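Local structure of cellobiose 2-epimerase (Ruminococcus albus, 3VW5) at residues H239-D252 / F267-I281. The protein catalyses the reversible epimerization of cellobiose to 4-O-beta-D-glucosyl-D-mannose, probably acting on the sugar in its unmodified form. The protein carries 2 engineered substitutions. Numbering follows the deposited sequence.
Sequences HSYGHDIEATWLMD and FAEMDLKISHNIQDI
Helices 241-252 and 267-281 run antiparallel, their axes 9.0 Å apart at an angle of 155°, and come closest where Thr248 CA lies 4.7 Å from Asp271 CA. They form a helical hairpin of the (alpha/alpha)6 barrel. Thr248 fits this narrow point: its CG2 meets Ile274 CG2 at 3.6 Å, the two side chains running alongside one another with opposite headings. With chi1 at 64°, Thr248 OG1 sits between backbone N and carbonyl carbon and donates to Ile245 O (2.7 Å), one turn back. A phenylalanine in place of Thr248 lacks the hydroxyl and would probably leave Ile245 O without its side-chain donor and disturb the fit against Ile274. Toward the strand end, Ile278 CD1 packs 3.8 Å from both Asp244 CB and Tyr241 CD1. Asp244 OD1 takes a hydrogen bond from His239 NE2 (2.6 Å), met from above the carboxylate plane, while a water joins the same oxygen to Asn277 ND2. At the other end Met251 SD lies at the edge of the Phe267 ring, 79° off its normal, a Met-aromatic contact. Asp252 OD2, hydrogen-bonded to Asn315, also accepts from a water whose oxygen lies 3.2 Å from Ala268 O, its second acceptor.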
ATOM      1  N   HIS A 239       9.684  15.363  -0.755  1.00 39.18           N
ATOM      2  CA  HIS A 239      10.186  14.146  -1.351  1.00 38.86           C
ATOM      3  C   HIS A 239       9.956  12.990  -0.374  1.00 37.56           C
ATOM      4  O   HIS A 239      10.606  12.898   0.677  1.00 39.28           O
ATOM      5  CB  HIS A 239      11.655  14.285  -1.739  1.00 36.10           C
ATOM      6  CG  HIS A 239      12.136  13.189  -2.635  1.00 41.30           C
ATOM      7  ND1 HIS A 239      13.340  13.237  -3.298  1.00 41.95           N
ATOM      8  CD2 HIS A 239      11.565  12.007  -2.978  1.00 39.22           C
ATOM      9  CE1 HIS A 239      13.494  12.135  -4.012  1.00 42.03           C
ATOM     10  NE2 HIS A 239      12.432  11.371  -3.831  1.00 41.12           N
ATOM     11  N   SER A 240       8.997  12.133  -0.701  1.00 35.78           N
ATOM     12  CA  SER A 240       8.708  10.978   0.139  1.00 35.05           C
ATOM     13  C   SER A 240       9.489   9.774  -0.375  1.00 34.58           C
ATOM     14  O   SER A 240       9.088   9.104  -1.325  1.00 36.16           O
ATOM     15  CB  SER A 240       7.203  10.704   0.197  1.00 36.03           C
ATOM     16  OG  SER A 240       6.913   9.430   0.748  1.00 34.76           O
ATOM     17  N   TYR A 241      10.632   9.532   0.252  1.00 34.56           N
ATOM     18  CA  TYR A 241      11.495   8.413  -0.107  1.00 41.46           C
ATOM     19  C   TYR A 241      10.754   7.062  -0.175  1.00 37.73           C
ATOM     20  O   TYR A 241      11.036   6.220  -1.045  1.00 36.80           O
ATOM     21  CB  TYR A 241      12.636   8.307   0.898  1.00 37.48           C
ATOM     22  CG  TYR A 241      13.430   9.579   1.093  1.00 40.29           C
ATOM     23  CD1 TYR A 241      13.797  10.371   0.007  1.00 40.55           C
ATOM     24  CD2 TYR A 241      13.831   9.984   2.370  1.00 37.57           C
ATOM     25  CE1 TYR A 241      14.536  11.529   0.180  1.00 38.24           C
ATOM     26  CE2 TYR A 241      14.564  11.140   2.556  1.00 38.54           C
ATOM     27  CZ  TYR A 241      14.919  11.906   1.459  1.00 41.59           C
ATOM     28  OH  TYR A 241      15.663  13.047   1.652  1.00 39.76           O
ATOM     29  N   GLY A 242       9.833   6.853   0.762  1.00 36.05           N
ATOM     30  CA  GLY A 242       9.061   5.628   0.836  1.00 34.66           C
ATOM     31  C   GLY A 242       8.239   5.384  -0.413  1.00 34.54           C
ATOM     32  O   GLY A 242       8.317   4.316  -1.024  1.00 36.82           O
ATOM     33  N   HIS A 243       7.448   6.373  -0.806  1.00 36.07           N
ATOM     34  CA  HIS A 243       6.668   6.243  -2.034  1.00 34.70           C
ATOM     35  C   HIS A 243       7.545   6.071  -3.266  1.00 37.76           C
ATOM     36  O   HIS A 243       7.172   5.386  -4.206  1.00 39.95           O
ATOM     37  CB  HIS A 243       5.722   7.414  -2.211  1.00 30.83           C
ATOM     38  CG  HIS A 243       4.596   7.418  -1.234  1.00 36.68           C
ATOM     39  ND1 HIS A 243       4.544   8.273  -0.154  1.00 42.17           N
ATOM     40  CD2 HIS A 243       3.469   6.668  -1.170  1.00 36.21           C
ATOM     41  CE1 HIS A 243       3.436   8.057   0.526  1.00 37.52           C
ATOM     42  NE2 HIS A 243       2.768   7.085  -0.064  1.00 42.67           N
ATOM     43  N   ASP A 244       8.721   6.685  -3.263  1.00 37.15           N
ATOM     44  CA  ASP A 244       9.603   6.573  -4.411  1.00 35.86           C
ATOM     45  C   ASP A 244      10.023   5.138  -4.640  1.00 39.48           C
ATOM     46  O   ASP A 244       9.810   4.587  -5.720  1.00 46.14           O
ATOM     47  CB  ASP A 244      10.832   7.459  -4.236  1.00 43.56           C
ATOM     48  CG  ASP A 244      10.623   8.853  -4.789  1.00 43.20           C
ATOM     49  OD1 ASP A 244      11.589   9.415  -5.346  1.00 47.07           O
ATOM     50  OD2 ASP A 244       9.495   9.385  -4.673  1.00 41.20           O
ATOM     51  N   ILE A 245      10.613   4.531  -3.618  1.00 38.02           N
ATOM     52  CA  ILE A 245      11.104   3.164  -3.718  1.00 39.20           C
ATOM     53  C   ILE A 245       9.957   2.158  -3.931  1.00 34.75           C
ATOM     54  O   ILE A 245      10.127   1.155  -4.612  1.00 39.93           O
ATOM     55  CB  ILE A 245      12.004   2.782  -2.495  1.00 33.75           C
ATOM     56  CG1 ILE A 245      12.853   1.544  -2.813  1.00 31.29           C
ATOM     57  CG2 ILE A 245      11.164   2.575  -1.246  1.00 34.65           C
ATOM     58  CD1 ILE A 245      13.555   1.609  -4.165  1.00 34.43           C
ATOM     59  N   GLU A 246       8.794   2.436  -3.363  1.00 32.45           N
ATOM     60  CA  GLU A 246       7.614   1.605  -3.586  1.00 34.95           C
ATOM     61  C   GLU A 246       7.124   1.685  -5.037  1.00 40.42           C
ATOM     62  O   GLU A 246       6.834   0.667  -5.678  1.00 39.95           O
ATOM     63  CB  GLU A 246       6.485   2.032  -2.652  1.00 33.58           C
ATOM     64  CG  GLU A 246       5.275   1.135  -2.699  1.00 34.22           C
ATOM     65  CD  GLU A 246       4.117   1.698  -1.910  1.00 41.39           C
ATOM     66  OE1 GLU A 246       4.199   2.874  -1.486  1.00 39.38           O
ATOM     67  OE2 GLU A 246       3.124   0.963  -1.706  1.00 43.48           O
ATOM     68  N   ALA A 247       7.027   2.905  -5.553  1.00 38.68           N
ATOM     69  CA  ALA A 247       6.582   3.113  -6.922  1.00 37.65           C
ATOM     70  C   ALA A 247       7.456   2.364  -7.924  1.00 38.85           C
ATOM     71  O   ALA A 247       6.946   1.844  -8.914  1.00 41.47           O
ATOM     72  CB  ALA A 247       6.522   4.594  -7.252  1.00 36.75           C
ATOM     73  N   THR A 248       8.761   2.283  -7.667  1.00 40.66           N
ATOM     74  CA  THR A 248       9.664   1.625  -8.619  1.00 38.69           C
ATOM     75  C   THR A 248       9.272   0.186  -8.909  1.00 42.88           C
ATOM     76  O   THR A 248       9.145  -0.195 -10.073  1.00 44.57           O
ATOM     77  CB  THR A 248      11.136   1.660  -8.191  1.00 38.10           C
ATOM     78  OG1 THR A 248      11.320   0.918  -6.969  1.00 35.53           O
ATOM     79  CG2 THR A 248      11.607   3.109  -8.040  1.00 41.24           C
ATOM     80  N   TRP A 249       9.089  -0.626  -7.867  1.00 40.68           N
ATOM     81  CA  TRP A 249       8.732  -2.024  -8.113  1.00 41.65           C
ATOM     82  C   TRP A 249       7.263  -2.209  -8.519  1.00 39.04           C
ATOM     83  O   TRP A 249       6.937  -3.105  -9.283  1.00 40.69           O
ATOM     84  CB  TRP A 249       9.121  -2.938  -6.945  1.00 37.99           C
ATOM     85  CG  TRP A 249       8.238  -2.903  -5.726  1.00 37.03           C
ATOM     86  CD1 TRP A 249       8.426  -2.141  -4.610  1.00 36.98           C
ATOM     87  CD2 TRP A 249       7.067  -3.695  -5.473  1.00 34.98           C
ATOM     88  NE1 TRP A 249       7.442  -2.394  -3.686  1.00 36.49           N
ATOM     89  CE2 TRP A 249       6.596  -3.344  -4.188  1.00 36.68           C
ATOM     90  CE3 TRP A 249       6.373  -4.664  -6.202  1.00 35.51           C
ATOM     91  CZ2 TRP A 249       5.455  -3.929  -3.617  1.00 39.99           C
ATOM     92  CZ3 TRP A 249       5.241  -5.239  -5.637  1.00 37.16           C
ATOM     93  CH2 TRP A 249       4.790  -4.869  -4.354  1.00 36.23           C
ATOM     94  N   LEU A 250       6.394  -1.338  -8.024  1.00 39.19           N
ATOM     95  CA  LEU A 250       4.982  -1.365  -8.372  1.00 36.37           C
ATOM     96  C   LEU A 250       4.779  -1.081  -9.857  1.00 42.35           C
ATOM     97  O   LEU A 250       3.929  -1.683 -10.507  1.00 45.98           O
ATOM     98  CB  LEU A 250       4.230  -0.330  -7.546  1.00 38.06           C
ATOM     99  CG  LEU A 250       3.284  -0.872  -6.483  1.00 38.35           C
ATOM    100  CD1 LEU A 250       3.699  -2.265  -6.063  1.00 36.26           C
ATOM    101  CD2 LEU A 250       3.204   0.080  -5.311  1.00 30.50           C
ATOM    102  N   MET A 251       5.558  -0.153 -10.396  1.00 42.51           N
ATOM    103  CA  MET A 251       5.423   0.196 -11.798  1.00 39.21           C
ATOM    104  C   MET A 251       5.983  -0.888 -12.734  1.00 44.11           C
ATOM    105  O   MET A 251       5.410  -1.145 -13.801  1.00 40.25           O
ATOM    106  CB  MET A 251       6.047   1.561 -12.064  1.00 35.32           C
ATOM    107  CG  MET A 251       5.152   2.694 -11.637  1.00 34.67           C
ATOM    108  SD  MET A 251       5.746   4.347 -12.077  1.00 41.07           S
ATOM    109  CE  MET A 251       7.320   4.440 -11.246  1.00 39.87           C
ATOM    110  N   ASP A 252       7.089  -1.516 -12.329  1.00 41.36           N
ATOM    111  CA  ASP A 252       7.647  -2.651 -13.062  1.00 41.01           C
ATOM    112  C   ASP A 252       6.635  -3.774 -13.055  1.00 42.69           C
ATOM    113  O   ASP A 252       6.400  -4.415 -14.075  1.00 44.17           O
ATOM    114  CB  ASP A 252       8.953  -3.149 -12.431  1.00 38.71           C
ATOM    115  CG  ASP A 252      10.135  -2.243 -12.730  1.00 44.90           C
ATOM    116  OD1 ASP A 252      10.048  -1.434 -13.677  1.00 45.40           O
ATOM    117  OD2 ASP A 252      11.158  -2.343 -12.016  1.00 44.52           O
ATOM    118  N   PHE A 267      10.067   1.744 -18.516  1.00 48.31           N
ATOM    119  CA  PHE A 267       9.876   1.887 -17.085  1.00 46.97           C
ATOM    120  C   PHE A 267      11.013   1.303 -16.244  1.00 50.31           C
ATOM    121  O   PHE A 267      11.387   1.880 -15.216  1.00 52.03           O
ATOM    122  CB  PHE A 267       8.502   1.362 -16.672  1.00 43.58           C
ATOM    123  CG  PHE A 267       7.422   2.399 -16.807  1.00 49.71           C
ATOM    124  CD1 PHE A 267       7.053   3.182 -15.719  1.00 45.35           C
ATOM    125  CD2 PHE A 267       6.823   2.640 -18.036  1.00 46.27           C
ATOM    126  CE1 PHE A 267       6.082   4.153 -15.848  1.00 43.10           C
ATOM    127  CE2 PHE A 267       5.856   3.611 -18.177  1.00 46.95           C
ATOM    128  CZ  PHE A 267       5.481   4.368 -17.084  1.00 47.00           C
ATOM    129  N   ALA A 268      11.586   0.193 -16.692  1.00 43.75           N
ATOM    130  CA  ALA A 268      12.710  -0.406 -15.983  1.00 44.80           C
ATOM    131  C   ALA A 268      13.905   0.539 -15.900  1.00 50.58           C
ATOM    132  O   ALA A 268      14.667   0.516 -14.921  1.00 54.00           O
ATOM    133  CB  ALA A 268      13.111  -1.723 -16.619  1.00 45.08           C
ATOM    134  N   GLU A 269      14.076   1.382 -16.912  1.00 51.60           N
ATOM    135  CA  GLU A 269      15.191   2.327 -16.880  1.00 51.80           C
ATOM    136  C   GLU A 269      14.888   3.511 -15.981  1.00 47.45           C
ATOM    137  O   GLU A 269      15.758   3.964 -15.244  1.00 53.36           O
ATOM    138  CB  GLU A 269      15.593   2.781 -18.285  1.00 51.47           C
ATOM    139  CG  GLU A 269      16.132   1.630 -19.119  1.00 76.75           C
ATOM    140  CD  GLU A 269      17.059   2.073 -20.241  1.00 93.99           C
ATOM    141  OE1 GLU A 269      17.329   3.301 -20.341  1.00 88.09           O
ATOM    142  OE2 GLU A 269      17.517   1.189 -21.019  1.00 83.78           O
ATOM    143  N   MET A 270      13.652   4.000 -16.030  1.00 45.05           N
ATOM    144  CA  MET A 270      13.232   5.085 -15.151  1.00 49.36           C
ATOM    145  C   MET A 270      13.273   4.630 -13.691  1.00 47.98           C
ATOM    146  O   MET A 270      13.856   5.294 -12.834  1.00 43.12           O
ATOM    147  CB  MET A 270      11.827   5.567 -15.515  1.00 48.60           C
ATOM    148  CG  MET A 270      11.404   6.841 -14.791  1.00 45.74           C
ATOM    149  SD  MET A 270       9.676   7.283 -15.072  1.00 49.37           S
ATOM    150  CE  MET A 270       8.829   5.953 -14.225  1.00 48.37           C
ATOM    151  N   ASP A 271      12.665   3.479 -13.423  1.00 46.88           N
ATOM    152  CA  ASP A 271      12.610   2.936 -12.071  1.00 49.41           C
ATOM    153  C   ASP A 271      13.993   2.704 -11.443  1.00 49.04           C
ATOM    154  O   ASP A 271      14.212   3.021 -10.255  1.00 39.82           O
ATOM    155  CB  ASP A 271      11.778   1.656 -12.067  1.00 44.62           C
ATOM    156  CG  ASP A 271      10.323   1.925 -12.381  1.00 47.19           C
ATOM    157  OD1 ASP A 271       9.868   3.052 -12.084  1.00 46.85           O
ATOM    158  OD2 ASP A 271       9.642   1.024 -12.922  1.00 46.69           O
ATOM    159  N   LEU A 272      14.914   2.158 -12.240  1.00 45.43           N
ATOM    160  CA  LEU A 272      16.299   2.013 -11.809  1.00 42.79           C
ATOM    161  C   LEU A 272      16.892   3.372 -11.421  1.00 48.79           C
ATOM    162  O   LEU A 272      17.591   3.491 -10.409  1.00 48.00           O
ATOM    163  CB  LEU A 272      17.146   1.351 -12.897  1.00 41.59           C
ATOM    164  CG  LEU A 272      17.323  -0.167 -12.783  1.00 49.79           C
ATOM    165  CD1 LEU A 272      18.124  -0.707 -13.945  1.00 46.50           C
ATOM    166  CD2 LEU A 272      17.986  -0.548 -11.477  1.00 44.77           C
ATOM    167  N   LYS A 273      16.616   4.403 -12.217  1.00 42.64           N
ATOM    168  CA  LYS A 273      17.185   5.708 -11.928  1.00 45.12           C
ATOM    169  C   LYS A 273      16.694   6.196 -10.581  1.00 44.55           C
ATOM    170  O   LYS A 273      17.452   6.781  -9.813  1.00 47.59           O
ATOM    171  CB  LYS A 273      16.841   6.726 -13.017  1.00 47.42           C
ATOM    172  CG  LYS A 273      17.763   6.678 -14.215  1.00 45.92           C
ATOM    173  CD  LYS A 273      17.311   7.640 -15.277  1.00 48.23           C
ATOM    174  CE  LYS A 273      17.827   7.212 -16.639  1.00 55.99           C
ATOM    175  NZ  LYS A 273      17.115   7.949 -17.730  1.00 62.50           N
ATOM    176  N   ILE A 274      15.419   5.950 -10.307  1.00 41.09           N
ATOM    177  CA  ILE A 274      14.817   6.318  -9.035  1.00 45.95           C
ATOM    178  C   ILE A 274      15.416   5.455  -7.926  1.00 44.84           C
ATOM    179  O   ILE A 274      15.729   5.950  -6.853  1.00 41.53           O
ATOM    180  CB  ILE A 274      13.279   6.166  -9.082  1.00 45.94           C
ATOM    181  CG1 ILE A 274      12.707   7.037 -10.211  1.00 38.85           C
ATOM    182  CG2 ILE A 274      12.651   6.489  -7.713  1.00 38.17           C
ATOM    183  CD1 ILE A 274      11.249   6.811 -10.482  1.00 39.35           C
ATOM    184  N   SER A 275      15.583   4.166  -8.203  1.00 44.32           N
ATOM    185  CA  SER A 275      16.222   3.261  -7.260  1.00 42.07           C
ATOM    186  C   SER A 275      17.617   3.717  -6.864  1.00 45.93           C
ATOM    187  O   SER A 275      17.960   3.723  -5.679  1.00 47.14           O
ATOM    188  CB  SER A 275      16.312   1.865  -7.845  1.00 42.77           C
ATOM    189  OG  SER A 275      15.107   1.172  -7.626  1.00 48.19           O
ATOM    190  N   HIS A 276      18.439   4.070  -7.847  1.00 44.54           N
ATOM    191  CA  HIS A 276      19.801   4.464  -7.526  1.00 46.65           C
ATOM    192  C   HIS A 276      19.774   5.714  -6.690  1.00 46.19           C
ATOM    193  O   HIS A 276      20.513   5.821  -5.714  1.00 49.54           O
ATOM    194  CB  HIS A 276      20.673   4.672  -8.776  1.00 45.21           C
ATOM    195  CG  HIS A 276      21.243   3.399  -9.322  1.00 50.79           C
ATOM    196  ND1 HIS A 276      22.278   2.724  -8.694  1.00 49.98           N
ATOM    197  CD2 HIS A 276      20.901   2.660 -10.414  1.00 51.19           C
ATOM    198  CE1 HIS A 276      22.557   1.620  -9.395  1.00 56.35           C
ATOM    199  NE2 HIS A 276      21.741   1.564 -10.444  1.00 48.06           N
ATOM    200  N   ASN A 277      18.910   6.651  -7.069  1.00 42.97           N
ATOM    201  CA  ASN A 277      18.785   7.896  -6.326  1.00 40.84           C
ATOM    202  C   ASN A 277      18.450   7.669  -4.853  1.00 44.47           C
ATOM    203  O   ASN A 277      19.116   8.214  -3.979  1.00 42.77           O
ATOM    204  CB  ASN A 277      17.754   8.822  -6.952  1.00 40.84           C
ATOM    205  CG  ASN A 277      17.930  10.254  -6.495  1.00 48.81           C
ATOM    206  OD1 ASN A 277      19.031  10.803  -6.572  1.00 51.06           O
ATOM    207  ND2 ASN A 277      16.858  10.862  -5.992  1.00 43.55           N
ATOM    208  N   ILE A 278      17.429   6.855  -4.586  1.00 41.61           N
ATOM    209  CA  ILE A 278      16.991   6.574  -3.221  1.00 43.65           C
ATOM    210  C   ILE A 278      18.086   5.910  -2.384  1.00 44.15           C
ATOM    211  O   ILE A 278      18.295   6.260  -1.216  1.00 42.16           O
ATOM    212  CB  ILE A 278      15.700   5.724  -3.212  1.00 43.41           C
ATOM    213  CG1 ILE A 278      14.538   6.595  -3.671  1.00 41.93           C
ATOM    214  CG2 ILE A 278      15.405   5.195  -1.806  1.00 35.75           C
ATOM    215  CD1 ILE A 278      14.336   7.806  -2.776  1.00 38.92           C
ATOM    216  N   GLN A 279      18.783   4.958  -2.992  1.00 43.41           N
ATOM    217  CA  GLN A 279      19.895   4.277  -2.340  1.00 42.61           C
ATOM    218  C   GLN A 279      21.025   5.240  -1.948  1.00 44.28           C
ATOM    219  O   GLN A 279      21.640   5.089  -0.887  1.00 52.16           O
ATOM    220  CB  GLN A 279      20.424   3.161  -3.242  1.00 36.76           C
ATOM    221  CG  GLN A 279      21.549   2.360  -2.642  1.00 38.63           C
ATOM    222  CD  GLN A 279      22.043   1.293  -3.576  1.00 46.27           C
ATOM    223  OE1 GLN A 279      22.054   0.112  -3.231  1.00 47.41           O
ATOM    224  NE2 GLN A 279      22.448   1.698  -4.783  1.00 49.97           N
ATOM    225  N   ASP A 280      21.285   6.239  -2.784  1.00 42.54           N
ATOM    226  CA  ASP A 280      22.352   7.196  -2.511  1.00 48.93           C
ATOM    227  C   ASP A 280      21.951   8.255  -1.474  1.00 47.44           C
ATOM    228  O   ASP A 280      22.781   8.722  -0.684  1.00 56.80           O
ATOM    229  CB  ASP A 280      22.824   7.859  -3.819  1.00 53.54           C
ATOM    230  CG  ASP A 280      23.881   8.952  -3.587  1.00 75.30           C
ATOM    231  OD1 ASP A 280      23.862   9.973  -4.332  1.00 70.98           O
ATOM    232  OD2 ASP A 280      24.729   8.799  -2.658  1.00 80.11           O
ATOM    233  N   ILE A 281      20.669   8.591  -1.465  1.00 43.93           N
ATOM    234  CA  ILE A 281      20.160   9.819  -0.862  1.00 40.28           C
ATOM    235  C   ILE A 281      19.390   9.589   0.427  1.00 39.40           C
ATOM    236  O   ILE A 281      19.328  10.453   1.296  1.00 36.99           O
ATOM    237  CB  ILE A 281      19.249  10.527  -1.894  1.00 47.47           C
ATOM    238  CG1 ILE A 281      20.110  11.410  -2.783  1.00 45.50           C
ATOM    239  CG2 ILE A 281      18.096  11.299  -1.248  1.00 38.85           C
ATOM    240  CD1 ILE A 281      21.399  11.784  -2.096  1.00 62.75           C
TER
HETATM  241  O   HOH W   1      17.932  11.501   3.050  1.00 36.65           O
HETATM  242  O   HOH W   2      14.390   9.347  -6.232  1.00 41.88           O
HETATM  243  O   HOH W   3      13.347  -1.263 -12.661  1.00 43.82           O